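Local coordinates for carbonic anhydrase (Coccomyxa sp. PA, PDB 3UCM) that catalyses the zinc-dependent, reversible hydration of carbon dioxide to hydrogencarbonate as a beta-class carbonic anhydrase, at the interface of chains A and B. Coordinates in Å, arbitrary orientation; residue numbers count along the deposited sequence, not the author numbering. Chains: chain A/B, Carbonic anhydrase.

The interface of chains A and B. Residues chain A 48-49, 69, 71; chain B 66-68, 81, 84-85.
The zinc-binding CxDxR loop typical of beta-class carbonic anhydrases meets the partner subunit where A:Ala48, set between the zinc ligand A:Cys47 and A:Asp49, the motif's acidic residue, which can bind zinc, touches B:Phe66 and B:Val67 of strand 65-70. The contact is an example of a partner subunit bracing an active-site loop, as its geometry suggests, here through a backbone carbonyl. B:Val67 N donates to A:Ala48 O at 3.1 Å, nearly straight (169° at H), entering in the carbonyl plane on a lone pair. The same oxygen lies over one face of the B:Phe66 ring, 3.2 Å above its plane and displaced toward the rim; ring and amide together would restrict the peptide leading into A:Asp49. With chi1 at -165°, CG of B:Phe66 points opposite the backbone nitrogen, which carries the ring under the A:Ala48 carbonyl; its far edge reaches the methyl of A:Ala48, with CE2 3.6 Å from CB. That methyl also faces B:Cys85 SG on helix 80-93, and A:Val71 CG2 packs against the same sulfur at 4.0 Å.

On the other flank, A:Arg69 turns at its third torsion (chi3 88°) and lays one guanidinium face over the branched B:Val67, its CZ 3.6 Å from B:Val67 CB; the two side chains cross at about a right angle.

A water molecule joins the subunits beyond the apolar patch: A:Val71 N lies 3.1 Å from its oxygen, which also pairs with B:Asn81 O and B:Ser84 OG. Within chain B, B:Gln68 NE2 donates to B:Asn81 OD1 at 2.9 Å, tying strand 65-70 to helix 80-93; NE2 is also 3.2 Å from A:Arg69 O, but with no N-H directed there.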
# COMPACT_ATOMS: atom_id res chain seq x y z
N ALA A 48 16.29 8.28 -3.36
CA ALA A 48 15.90 9.06 -4.57
C ALA A 48 16.60 10.45 -4.74
O ALA A 48 16.47 11.08 -5.82
CB ALA A 48 14.43 9.34 -4.54
N ASP A 49 17.35 10.90 -3.72
CA ASP A 49 18.21 12.11 -3.81
C ASP A 49 19.01 12.21 -5.14
O ASP A 49 19.66 11.25 -5.59
CB ASP A 49 19.19 12.13 -2.62
CG ASP A 49 19.91 13.50 -2.45
OD1 ASP A 49 20.90 13.77 -3.17
OD2 ASP A 49 19.52 14.32 -1.56
N ARG A 69 15.01 2.74 -5.86
CA ARG A 69 15.30 4.06 -5.30
C ARG A 69 14.03 4.81 -4.77
O ARG A 69 13.05 5.01 -5.50
CB ARG A 69 16.08 4.90 -6.32
CG ARG A 69 17.58 4.78 -6.13
CD ARG A 69 18.35 5.58 -7.18
NE ARG A 69 18.53 6.95 -6.69
CZ ARG A 69 19.00 7.96 -7.40
NH1 ARG A 69 19.35 7.78 -8.67
NH2 ARG A 69 19.15 9.16 -6.84
N VAL A 71 12.41 7.71 -1.32
CA VAL A 71 12.73 8.81 -0.39
C VAL A 71 13.12 8.23 0.97
O VAL A 71 12.23 7.74 1.71
CB VAL A 71 11.54 9.83 -0.23
CG1 VAL A 71 11.75 10.80 0.97
CG2 VAL A 71 11.30 10.57 -1.52
N PHE B 66 16.61 13.82 -9.94
CA PHE B 66 15.96 13.07 -8.83
C PHE B 66 15.23 11.80 -9.38
O PHE B 66 14.52 11.89 -10.37
CB PHE B 66 14.97 14.03 -8.14
CG PHE B 66 14.47 13.59 -6.78
CD1 PHE B 66 15.11 14.00 -5.62
CD2 PHE B 66 13.30 12.83 -6.65
CE1 PHE B 66 14.60 13.66 -4.36
CE2 PHE B 66 12.79 12.48 -5.38
CZ PHE B 66 13.45 12.90 -4.23
N VAL B 67 15.38 10.65 -8.72
CA VAL B 67 14.99 9.35 -9.34
C VAL B 67 13.99 8.47 -8.57
O VAL B 67 14.22 8.19 -7.42
CB VAL B 67 16.28 8.47 -9.66
CG1 VAL B 67 15.91 7.04 -10.22
CG2 VAL B 67 17.27 9.22 -10.62
N GLN B 68 12.92 8.00 -9.23
CA GLN B 68 12.14 6.82 -8.82
C GLN B 68 12.34 5.61 -9.78
O GLN B 68 12.29 5.73 -11.00
CB GLN B 68 10.66 7.16 -8.73
CG GLN B 68 9.68 5.99 -8.84
CD GLN B 68 9.45 5.19 -7.56
OE1 GLN B 68 8.70 4.22 -7.59
NE2 GLN B 68 10.07 5.59 -6.41
N ASN B 81 5.09 5.08 -2.08
CA ASN B 81 6.49 5.10 -2.58
C ASN B 81 6.70 6.03 -3.81
O ASN B 81 7.49 6.97 -3.74
CB ASN B 81 7.00 3.66 -2.88
CG ASN B 81 8.45 3.62 -3.28
OD1 ASN B 81 8.90 4.49 -4.00
ND2 ASN B 81 9.21 2.61 -2.81
N SER B 84 5.41 9.84 -3.12
CA SER B 84 6.23 10.81 -2.37
C SER B 84 7.36 11.34 -3.19
O SER B 84 7.70 12.53 -3.05
CB SER B 84 6.72 10.33 -1.01
OG SER B 84 7.24 9.03 -1.16
N CYS B 85 7.88 10.55 -4.11
CA CYS B 85 8.89 11.10 -5.00
C CYS B 85 8.28 12.27 -5.82
O CYS B 85 8.93 13.30 -6.08
CB CYS B 85 9.48 10.03 -5.91
SG CYS B 85 10.56 8.91 -5.07
O HOH W 1 9.47 7.01 -1.93